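Local coordinates for protein acetyl-CoA acetyltransferase A (Ascaris suum, PDB 6BJA) that probably catalyses acetyl transfer between coenzyme A thioesters as a thiolase, and binds coenzyme A, at residues E321-F326 against A380-G385; S97-I102 against A362-T367. One frame throughout, in Å; residues are numbered along the deposited sequence.

From the N terminus, the chain first meets residues 97-102, in the helix that follows the predicted nucleophile Cys95. It then runs to 321-326, 362-367 and 380-385. Interaction 2 closes a long loop of 259 residues between 97-102 and 362-367. It joins a helix of the N-terminal thiolase domain to one of the C-terminal thiolase domain. Interaction 1 closes a shorter loop of 53 residues, mostly helical, and pairs two strands of the C-terminal domain. The segments alternate, so the two loops cross. The contacts also touch: Ile364 of interaction 2 packs on Asn323 and Ala381 of interaction 1. The buried helix pair thus lies against the sheet that carries Cys383.

Interaction 1 (E321-F326 against A380-G385)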
loop_
_atom_site.group_PDB
_atom_site.type_symbol
_atom_site.label_atom_id
_atom_site.label_comp_id
_atom_site.label_asym_id
_atom_site.label_seq_id
_atom_site.Cartn_x
_atom_site.Cartn_y
_atom_site.Cartn_z
ATOM N N GLU A 321 12.354 14.237 38.048
ATOM C CA GLU A 321 12.287 14.037 36.612
ATOM C C GLU A 321 10.834 14.137 36.195
ATOM O O GLU A 321 10.009 13.332 36.656
ATOM C CB GLU A 321 12.846 12.680 36.180
ATOM C CG GLU A 321 14.349 12.584 36.200
ATOM C CD GLU A 321 15.035 13.335 35.066
ATOM O OE1 GLU A 321 14.571 13.267 33.912
ATOM O OE2 GLU A 321 16.075 13.971 35.317
ATOM N N ILE A 322 10.531 15.099 35.336
ATOM C CA ILE A 322 9.194 15.212 34.733
ATOM C C ILE A 322 9.378 15.043 33.245
ATOM O O ILE A 322 10.107 15.788 32.609
ATOM C CB ILE A 322 8.467 16.571 35.049
ATOM C CG1 ILE A 322 7.162 16.700 34.268
ATOM C CG2 ILE A 322 9.348 17.780 34.733
ATOM C CD1 ILE A 322 6.134 15.668 34.629
ATOM N N ASN A 323 8.771 14.010 32.666
ATOM C CA ASN A 323 9.040 13.766 31.264
ATOM C C ASN A 323 8.505 14.919 30.428
ATOM O O ASN A 323 7.342 15.324 30.568
ATOM C CB ASN A 323 8.447 12.437 30.787
ATOM C CG ASN A 323 8.907 12.079 29.379
ATOM O OD1 ASN A 323 8.096 11.862 28.468
ATOM N ND2 ASN A 323 10.197 12.032 29.194
ATOM N N GLU A 324 9.359 15.427 29.549
ATOM C CA GLU A 324 9.045 16.638 28.774
ATOM C C GLU A 324 8.371 16.295 27.460
ATOM O O GLU A 324 8.973 16.453 26.397
ATOM C CB GLU A 324 10.307 17.460 28.493
ATOM C CG GLU A 324 11.033 17.868 29.730
ATOM C CD GLU A 324 12.291 18.670 29.447
ATOM O OE1 GLU A 324 12.795 18.671 28.293
ATOM O OE2 GLU A 324 12.793 19.253 30.420
ATOM N N ALA A 325 7.119 15.847 27.518
ATOM C CA ALA A 325 6.377 15.631 26.296
ATOM C C ALA A 325 6.405 16.921 25.489
ATOM O O ALA A 325 6.614 16.909 24.278
ATOM C CB ALA A 325 4.967 15.202 26.600
ATOM N N PHE A 326 6.224 18.031 26.208
ATOM C CA PHE A 326 6.290 19.381 25.659
ATOM C C PHE A 326 6.965 20.249 26.705
ATOM O O PHE A 326 6.997 19.878 27.866
ATOM C CB PHE A 326 4.888 19.923 25.343
ATOM C CG PHE A 326 4.135 19.059 24.390
ATOM C CD1 PHE A 326 4.251 19.261 23.034
ATOM C CD2 PHE A 326 3.373 18.000 24.850
ATOM C CE1 PHE A 326 3.602 18.444 22.137
ATOM C CE2 PHE A 326 2.721 17.166 23.967
ATOM C CZ PHE A 326 2.837 17.379 22.610
ATOM N N ALA A 380 10.151 10.582 39.936
ATOM C CA ALA A 380 10.007 10.600 38.493
ATOM C C ALA A 380 8.524 10.523 38.171
ATOM O O ALA A 380 7.815 9.685 38.728
ATOM C CB ALA A 380 10.770 9.455 37.845
ATOM N N ALA A 381 8.081 11.404 37.279
ATOM C CA ALA A 381 6.672 11.485 36.891
ATOM C C ALA A 381 6.519 11.646 35.391
ATOM O O ALA A 381 7.332 12.286 34.735
ATOM C CB ALA A 381 6.010 12.611 37.598
ATOM N N ILE A 382 5.469 11.025 34.840
ATOM C CA ILE A 382 5.255 11.039 33.396
ATOM C C ILE A 382 3.758 11.006 33.083
ATOM O O ILE A 382 3.018 10.284 33.735
ATOM C CB ILE A 382 5.998 9.851 32.725
ATOM C CG1 ILE A 382 5.919 9.902 31.212
ATOM C CG2 ILE A 382 5.534 8.514 33.297
ATOM C CD1 ILE A 382 7.053 9.029 30.569
ATOM N N CYS A 383 3.333 11.867 32.147
ATOM C CA CYS A 383 1.963 11.877 31.658
ATOM C C CYS A 383 1.837 11.029 30.406
ATOM O O CYS A 383 2.835 10.687 29.755
ATOM C CB CYS A 383 1.490 13.307 31.362
ATOM S SG CYS A 383 2.279 14.112 29.938
ATOM N N ASN A 384 0.609 10.680 30.056
ATOM C CA ASN A 384 0.391 10.002 28.791
ATOM C C ASN A 384 -0.884 10.402 28.133
ATOM O O ASN A 384 -1.833 10.822 28.785
ATOM C CB ASN A 384 0.469 8.462 28.942
ATOM C CG ASN A 384 -0.545 7.863 29.903
ATOM O OD1 ASN A 384 -0.229 7.556 31.055
ATOM N ND2 ASN A 384 -1.738 7.597 29.404
ATOM N N GLY A 385 -0.868 10.318 26.809
ATOM C CA GLY A 385 -2.053 10.539 26.019
ATOM C C GLY A 385 -3.198 9.724 26.583
ATOM O O GLY A 385 -3.027 8.559 26.956
HETATM O O HOH W 1 5.130 11.944 28.533
HETATM O O HOH W 2 5.301 13.630 30.956
#
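The NEAF motif of thiolases, Asn323 to Phe326, starts where strand 319-322 leaves its parallel neighbour 377-384, and its Asn323 still binds Ala381. Two backbone bonds close this end of the ladder. Ala381 N donates to Glu321 O at 2.8 Å, and Asn323 N donates to Ala381 O at 3.1 Å. Both are nearly straight. Glu321 and Ala380 share the sheet face toward helix 357-371. Ile322 and Ala381 share the other face, where both meet Phe333 of helix 327-337. Ile322 CD1 lies 4.3 Å from Ala381 CB.

Beyond the strand end, Asn323 lies side by side with Ile382. Asn323 CB sits 3.6 Å from Ile382 CG1. With CG anti to the backbone N (chi1 -171°), the amide runs alongside the isoleucine, and Asn323 OD1 lies 3.7 Å from Ile382 CD1. Two waters bridge the widening gap. Water 1 donates to Asn323 OD1 at 3.0 Å and to Cys383 O. Water 2 donates to Asn323 O and accepts from Cys383 N. Further on, Ala325 CB packs 4.4 Å from Cys383 SG. Asn323 also touches His355, and Phe326 touches coenzyme A. Cys383 and His355 are predicted proton acceptors, so the strand ends bring together parts of a typical thiolase active site.

Interaction 2 (S97-I102 against A362-T367); sequences SSMKAI and ARIVVT
Ser98 OG is gripped by two groups of helix 357-371. Ala362 N donates to Ser98 OG at 2.8 Å, with an angle of 164° at the hydrogen. The same hydroxyl is hydrogen-bonded to the carbonyl oxygen of Gly358, four residues before Ala362. The serine oxygen therefore links to a donor and an acceptor that stand one helical turn apart. The side chain reaches them with OG lying between its own backbone N and carbonyl carbon (chi1 53°). Ala362 CB packs beside the hydroxyl, 3.6 Å from Ser98 OG.

The two short helical segments are inclined at 66°, with their axes 8.9 Å apart at closest approach. They belong to the pair of buried helices at the centre of the layered thiolase fold, one from each thiolase domain. Helix 97-110 begins just after the predicted nucleophile Cys95, seen here as S-hydroxycysteine.

Apolar side chains fill the rest of the crossing. Met99 is bent at both chi2 and chi3, which folds its methyl over toward the other helix. Met99 CE lies 3.7 Å from Val365 CG2. The methionine runs at about a right angle to Ile364, with Met99 CE 4.0 Å from Ile364 CD1. Ile102 comes from the next turn and meets Val365 tip to tip, with Ile102 CD1 3.9 Å from Val365 CG2. Ile102 CD1 also rests 3.8 Å from Ala362 CA. Met99, Ile102 and Val365 all touch Ile392 of strand 388-396, while Ile364 and Met99 both pack on Ala380 and Ile382 of strand 377-384.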
loop_
_atom_site.group_PDB
_atom_site.type_symbol
_atom_site.label_atom_id
_atom_site.label_comp_id
_atom_site.label_asym_id
_atom_site.label_seq_id
_atom_site.Cartn_x
_atom_site.Cartn_y
_atom_site.Cartn_z
ATOM N N SER A 97 4.086 3.769 29.411
ATOM C CA SER A 97 4.180 2.307 29.336
ATOM C C SER A 97 5.275 1.701 30.205
ATOM O O SER A 97 5.030 0.737 30.925
ATOM C CB SER A 97 4.403 1.836 27.896
ATOM O OG SER A 97 3.320 2.156 27.029
ATOM N N SER A 98 6.494 2.220 30.157
ATOM C CA SER A 98 7.538 1.524 30.906
ATOM C C SER A 98 7.676 2.023 32.326
ATOM O O SER A 98 8.375 1.401 33.126
ATOM C CB SER A 98 8.887 1.575 30.178
ATOM O OG SER A 98 9.314 2.885 29.819
ATOM N N MET A 99 7.006 3.130 32.670
ATOM C CA MET A 99 6.839 3.401 34.082
ATOM C C MET A 99 5.849 2.390 34.673
ATOM O O MET A 99 6.062 1.877 35.757
ATOM C CB MET A 99 6.363 4.829 34.324
ATOM C CG MET A 99 6.173 5.126 35.778
ATOM S SD MET A 99 7.715 5.398 36.639
ATOM C CE MET A 99 8.221 7.045 36.028
ATOM N N LYS A 100 4.769 2.111 33.956
ATOM C CA LYS A 100 3.829 1.074 34.375
ATOM C C LYS A 100 4.536 -0.274 34.497
ATOM O O LYS A 100 4.279 -1.039 35.423
ATOM C CB LYS A 100 2.650 1.008 33.391
ATOM C CG LYS A 100 1.665 -0.124 33.621
ATOM C CD LYS A 100 0.995 -0.062 34.981
ATOM C CE LYS A 100 -0.174 -1.042 35.033
ATOM N NZ LYS A 100 -0.732 -1.133 36.396
ATOM N N ALA A 101 5.450 -0.557 33.576
ATOM C CA ALA A 101 6.205 -1.803 33.644
ATOM C C ALA A 101 6.952 -1.900 34.961
ATOM O O ALA A 101 6.946 -2.954 35.608
ATOM C CB ALA A 101 7.161 -1.913 32.485
ATOM N N ILE A 102 7.620 -0.816 35.354
ATOM C CA ILE A 102 8.362 -0.808 36.609
ATOM C C ILE A 102 7.404 -0.980 37.800
ATOM O O ILE A 102 7.686 -1.736 38.725
ATOM C CB ILE A 102 9.207 0.476 36.770
ATOM C CG1 ILE A 102 10.325 0.491 35.729
ATOM C CG2 ILE A 102 9.805 0.579 38.184
ATOM C CD1 ILE A 102 11.043 1.814 35.591
ATOM N N ALA A 362 10.767 4.309 31.780
ATOM C CA ALA A 362 11.958 3.739 32.397
ATOM C C ALA A 362 13.184 4.649 32.218
ATOM O O ALA A 362 14.046 4.727 33.094
ATOM C CB ALA A 362 12.231 2.382 31.819
ATOM N N ARG A 363 13.244 5.347 31.096
ATOM C CA ARG A 363 14.395 6.187 30.797
ATOM C C ARG A 363 14.511 7.286 31.862
ATOM O O ARG A 363 15.610 7.547 32.359
ATOM C CB ARG A 363 14.289 6.783 29.389
ATOM C CG ARG A 363 15.617 7.214 28.743
ATOM C CD ARG A 363 16.155 8.532 29.287
ATOM N NE ARG A 363 15.230 9.645 29.019
ATOM C CZ ARG A 363 15.265 10.808 29.659
ATOM N NH1 ARG A 363 16.124 11.019 30.643
ATOM N NH2 ARG A 363 14.409 11.751 29.322
ATOM N N ILE A 364 13.400 7.918 32.249
ATOM C CA ILE A 364 13.527 8.969 33.261
ATOM C C ILE A 364 13.817 8.414 34.657
ATOM O O ILE A 364 14.493 9.062 35.454
ATOM C CB ILE A 364 12.290 9.902 33.321
ATOM C CG1 ILE A 364 11.013 9.192 33.794
ATOM C CG2 ILE A 364 12.103 10.561 31.961
ATOM C CD1 ILE A 364 9.839 10.171 34.157
ATOM N N VAL A 365 13.392 7.191 34.944
ATOM C CA VAL A 365 13.790 6.551 36.195
ATOM C C VAL A 365 15.297 6.274 36.205
ATOM O O VAL A 365 15.980 6.498 37.214
ATOM C CB VAL A 365 13.017 5.247 36.437
ATOM C CG1 VAL A 365 13.571 4.488 37.628
ATOM C CG2 VAL A 365 11.527 5.541 36.645
ATOM N N VAL A 366 15.829 5.776 35.087
ATOM C CA VAL A 366 17.267 5.560 34.961
ATOM C C VAL A 366 18.034 6.865 35.183
ATOM O O VAL A 366 18.966 6.907 35.981
ATOM C CB VAL A 366 17.622 4.948 33.581
ATOM C CG1 VAL A 366 19.132 4.950 33.367
ATOM C CG2 VAL A 366 17.058 3.542 33.472
ATOM N N THR A 367 17.641 7.940 34.508
ATOM C CA THR A 367 18.320 9.217 34.661
ATOM C C THR A 367 18.210 9.743 36.087
ATOM O O THR A 367 19.211 10.250 36.654
ATOM C CB THR A 367 17.763 10.206 33.654
ATOM O OG1 THR A 367 18.068 9.707 32.342
ATOM C CG2 THR A 367 18.373 11.590 33.820
#